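Acyl-coa oxidase (Arabidopsis thaliana, PDB 1W07) catalyses the FAD-dependent, oxygen-consuming desaturation of long- and medium-chain acyl-CoAs to 2-trans-enoyl-CoAs in peroxisomal beta-oxidation, working as a homodimer. Local coordinates at the interface of chains A and B. Coordinates in Å, arbitrary orientation; residue numbers count along the deposited sequence, not the author numbering. Chains: chain A/B, Acyl-coa oxidase.

Contact 1: the interface of chains A and B. Residues chain A 141-145; chain B 310, 312.
With CG of B:Gln312 set opposite its own backbone nitrogen (chi1 -159°) and the chain then bent at chi2 (76°), the terminal amide of this residue is carried into the loop A:Gly141–A:Asn145 of the other subunit. There it meets backbone polar groups with both of its ends. The carbonyl oxygen OE1 takes two N-H groups: the amide N of A:Asn145 lies 2.9 Å from OE1 of B:Gln312, and the amide N of A:Gly143 lies 3.1 Å from the same OE1. These two donors come from opposite faces of the amide plane, each tilted about 25° out of it, so that OE1 is clasped from both sides. At the other end NE2 of B:Gln312 donates to the carbonyl O of A:Gly141 at 3.2 Å, with the acceptor lying almost exactly in the amide plane. Three bonds in different directions should fix the rotation of the amide and tell its oxygen from its nitrogen.

Carbon packing backs up one face of the amide, where CB of A:Asn145 sits 3.8 Å from CD of B:Gln312. Over the same face, but nearer NE2, the imidazole of A:His142 crosses the amide obliquely, its CD2 4.0 Å from NE2 of B:Gln312.

B:Arg310 approaches the same loop through a fully extended first torsion and a bend at chi2. It lays one guanidinium face against the carbonyl of A:Gly141, whose oxygen stands above the plane towards the rim, and its positive charge may further polarise that carbonyl. B:Arg310 and A:Ser144 both belong to FAD-binding sites, which places this loop–loop interface of the homodimer beside the cofactor. The glutamine thus probably helps hold the flavin-binding loop of the neighbouring subunit in shape. From that guanidinium, NH2 of B:Arg310 comes to 3.5 Å from the backbone N of A:Gly143, a contact between two donors and not a hydrogen bond.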
loop_
_atom_site.group_PDB
_atom_site.type_symbol
_atom_site.label_atom_id
_atom_site.label_comp_id
_atom_site.label_asym_id
_atom_site.label_seq_id
_atom_site.Cartn_x
_atom_site.Cartn_y
_atom_site.Cartn_z
ATOM N N GLY A 141 17.855 -11.769 13.639
ATOM C CA GLY A 141 16.825 -12.594 14.264
ATOM C C GLY A 141 15.936 -11.954 15.317
ATOM O O GLY A 141 14.986 -12.584 15.790
ATOM N N HIS A 142 16.228 -10.711 15.685
ATOM C CA HIS A 142 15.429 -10.034 16.701
ATOM C C HIS A 142 15.299 -8.537 16.487
ATOM O O HIS A 142 16.303 -7.815 16.439
ATOM C CB HIS A 142 16.012 -10.275 18.104
ATOM C CG HIS A 142 15.933 -11.694 18.558
ATOM N ND1 HIS A 142 16.839 -12.653 18.159
ATOM C CD2 HIS A 142 15.010 -12.338 19.311
ATOM C CE1 HIS A 142 16.480 -13.827 18.648
ATOM N NE2 HIS A 142 15.371 -13.665 19.348
ATOM N N GLY A 143 14.049 -8.083 16.400
ATOM C CA GLY A 143 13.751 -6.673 16.231
ATOM C C GLY A 143 12.806 -6.201 17.330
ATOM O O GLY A 143 13.192 -5.413 18.193
ATOM N N SER A 144 11.571 -6.694 17.299
ATOM C CA SER A 144 10.550 -6.349 18.284
ATOM C C SER A 144 10.860 -6.897 19.671
ATOM O O SER A 144 10.628 -6.222 20.682
ATOM C CB SER A 144 9.187 -6.890 17.849
ATOM O OG SER A 144 8.703 -6.221 16.693
ATOM N N ASN A 145 11.352 -8.129 19.727
ATOM C CA ASN A 145 11.684 -8.745 21.005
ATOM C C ASN A 145 13.142 -8.479 21.370
ATOM O O ASN A 145 14.020 -9.342 21.207
ATOM C CB ASN A 145 11.405 -10.246 20.974
ATOM C CG ASN A 145 11.809 -10.926 22.261
ATOM O OD1 ASN A 145 11.849 -10.284 23.309
ATOM N ND2 ASN A 145 12.110 -12.214 22.195
ATOM N N ARG B 310 10.141 -17.177 10.750
ATOM C CA ARG B 310 10.332 -16.140 11.754
ATOM C C ARG B 310 9.738 -16.474 13.125
ATOM O O ARG B 310 8.562 -16.829 13.244
ATOM C CB ARG B 310 9.739 -14.828 11.244
ATOM C CG ARG B 310 9.883 -13.654 12.202
ATOM C CD ARG B 310 11.339 -13.212 12.368
ATOM N NE ARG B 310 11.426 -11.989 13.161
ATOM C CZ ARG B 310 12.530 -11.256 13.303
ATOM N NH1 ARG B 310 13.664 -11.609 12.699
ATOM N NH2 ARG B 310 12.509 -10.158 14.057
ATOM N N GLN B 312 9.411 -14.984 17.157
ATOM C CA GLN B 312 9.569 -13.766 17.942
ATOM C C GLN B 312 8.625 -13.816 19.140
ATOM O O GLN B 312 7.414 -13.985 18.980
ATOM C CB GLN B 312 9.261 -12.543 17.066
ATOM C CG GLN B 312 9.857 -11.211 17.559
ATOM C CD GLN B 312 11.360 -11.058 17.295
ATOM O OE1 GLN B 312 11.951 -10.006 17.576
ATOM N NE2 GLN B 312 11.982 -12.105 16.762
#

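Contact 2: the interface of chains A and B. Residues chain A 54, 231, 405, 636-637; chain B 58, 224, 226-227.
A:Asp636 reaches across the homodimer interface from just ahead of the 3-10 helix 637-640, and its carboxylate is divided between B:Arg58 and B:Thr227. On the tight side, NH1 of B:Arg58 forms a salt bridge with OD1 of A:Asp636 at 2.7 Å, arriving from above the carboxylate plane, the two flat groups turned 67° apart. The other oxygen, OD2 of A:Asp636, receives the hydroxyl OG1 of B:Thr227 at 2.8 Å, nearly along the C-O axis.

A second-shell acid positions the arginine: B:Asp224, at the end of strand 220-224, is gripped end-on by NH1 and NH2. With CG opposite the backbone N and a bend at chi2 (83°), the arginine chain brings NH1 to both acids. OD1 of B:Asp224 also accepts the backbone N of B:Gly226 at 2.7 Å, from the face opposite NH1, tying that loop to the same cluster. One guanidinium therefore serves two carboxylates and probably offsets their mutual repulsion. A leucine in place of B:Arg58 would probably leave A:Asp636 and B:Asp224 facing each other without a shared positive partner.

Nearer the arginine's base, CG of A:Pro637 packs on CB of B:Arg58 at 3.8 Å. Elsewhere the contact is looser: ND2 of A:Asn231 brushes the methyl CG2 of B:Thr227, CD2 of A:Leu405 lies by the backbone carbonyls of B:Gly226 and B:Thr227, and water joins A:Ala54 to B:Thr227. That water lies 2.8 Å from the carbonyl O of A:Ala54 and 2.6 Å from OG1 of B:Thr227.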
loop_
_atom_site.group_PDB
_atom_site.type_symbol
_atom_site.label_atom_id
_atom_site.label_comp_id
_atom_site.label_asym_id
_atom_site.label_seq_id
_atom_site.Cartn_x
_atom_site.Cartn_y
_atom_site.Cartn_z
ATOM N N ALA A 54 15.156 10.261 -8.300
ATOM C CA ALA A 54 14.844 8.937 -8.849
ATOM C C ALA A 54 15.573 8.653 -10.165
ATOM O O ALA A 54 15.252 7.676 -10.853
ATOM C CB ALA A 54 13.338 8.782 -9.043
ATOM N N ASN A 231 11.590 4.295 -4.980
ATOM C CA ASN A 231 12.626 5.035 -5.704
ATOM C C ASN A 231 13.069 6.199 -4.819
ATOM O O ASN A 231 12.281 7.092 -4.513
ATOM C CB ASN A 231 12.067 5.566 -7.016
ATOM C CG ASN A 231 12.051 4.510 -8.099
ATOM O OD1 ASN A 231 13.104 4.048 -8.540
ATOM N ND2 ASN A 231 10.862 4.109 -8.522
ATOM N N LEU A 405 3.084 7.736 -11.482
ATOM C CA LEU A 405 4.356 8.344 -11.870
ATOM C C LEU A 405 5.091 8.832 -10.621
ATOM O O LEU A 405 4.499 9.432 -9.721
ATOM C CB LEU A 405 4.125 9.531 -12.822
ATOM C CG LEU A 405 3.794 9.178 -14.289
ATOM C CD1 LEU A 405 3.386 10.441 -15.021
ATOM C CD2 LEU A 405 4.993 8.529 -14.997
ATOM N N ASP A 636 13.409 12.401 -18.172
ATOM C CA ASP A 636 13.763 11.011 -17.904
ATOM C C ASP A 636 14.921 10.568 -18.761
ATOM O O ASP A 636 14.974 10.875 -19.950
ATOM C CB ASP A 636 12.579 10.075 -18.144
ATOM C CG ASP A 636 12.792 8.697 -17.508
ATOM O OD1 ASP A 636 13.185 7.754 -18.224
ATOM O OD2 ASP A 636 12.581 8.575 -16.282
ATOM N N PRO A 637 15.866 9.813 -18.173
ATOM C CA PRO A 637 17.037 9.334 -18.906
ATOM C C PRO A 637 16.703 8.488 -20.137
ATOM O O PRO A 637 17.497 8.404 -21.071
ATOM C CB PRO A 637 17.820 8.559 -17.845
ATOM C CG PRO A 637 16.755 8.071 -16.918
ATOM C CD PRO A 637 15.852 9.278 -16.797
ATOM N N ARG B 58 17.740 3.029 -15.260
ATOM C CA ARG B 58 16.603 2.985 -16.179
ATOM C C ARG B 58 17.082 2.455 -17.526
ATOM O O ARG B 58 16.532 1.490 -18.056
ATOM C CB ARG B 58 16.002 4.384 -16.372
ATOM C CG ARG B 58 14.702 4.417 -17.205
ATOM C CD ARG B 58 13.469 4.103 -16.358
ATOM N NE ARG B 58 12.343 3.565 -17.134
ATOM C CZ ARG B 58 11.473 4.271 -17.860
ATOM N NH1 ARG B 58 11.537 5.600 -17.945
ATOM N NH2 ARG B 58 10.514 3.629 -18.514
ATOM N N ASP B 224 9.017 8.606 -23.840
ATOM C CA ASP B 224 8.671 7.917 -22.601
ATOM C C ASP B 224 8.124 8.920 -21.598
ATOM O O ASP B 224 8.602 10.052 -21.515
ATOM C CB ASP B 224 9.922 7.204 -22.061
ATOM C CG ASP B 224 9.654 6.401 -20.804
ATOM O OD1 ASP B 224 9.722 6.985 -19.703
ATOM O OD2 ASP B 224 9.367 5.189 -20.918
ATOM N N GLY B 226 8.265 8.767 -18.285
ATOM C CA GLY B 226 8.993 8.905 -17.036
ATOM C C GLY B 226 9.010 7.705 -16.106
ATOM O O GLY B 226 8.327 6.705 -16.327
ATOM N N THR B 227 9.804 7.821 -15.046
ATOM C CA THR B 227 9.963 6.761 -14.067
ATOM C C THR B 227 8.705 6.568 -13.235
ATOM O O THR B 227 8.047 7.528 -12.827
ATOM C CB THR B 227 11.179 7.039 -13.142
ATOM O OG1 THR B 227 12.360 7.095 -13.942
ATOM C CG2 THR B 227 11.340 5.932 -12.102
HETATM O O HOH W 1 14.606 6.022 -13.060
HETATM O O HOH W 2 11.733 10.135 -14.595
#

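The centres of contacts 1 and 2 lie about 36 Å apart, and they share no residue, forming two separate parts of the homodimer interface. The centre of contact 1 lies about 12 Å from A:Glu424, the likely proton acceptor, and that of contact 2 about 32 Å from it. Contact 1, which includes FAD-binding residues of both chains, may thus link dimerisation to the cofactor site, whereas contact 2 more probably serves assembly, joining the C-terminal part of one subunit to helix 58-78 and the segment after strand 220-224 of the other. Because the interface is two-fold symmetric, each has a twin with the chains exchanged.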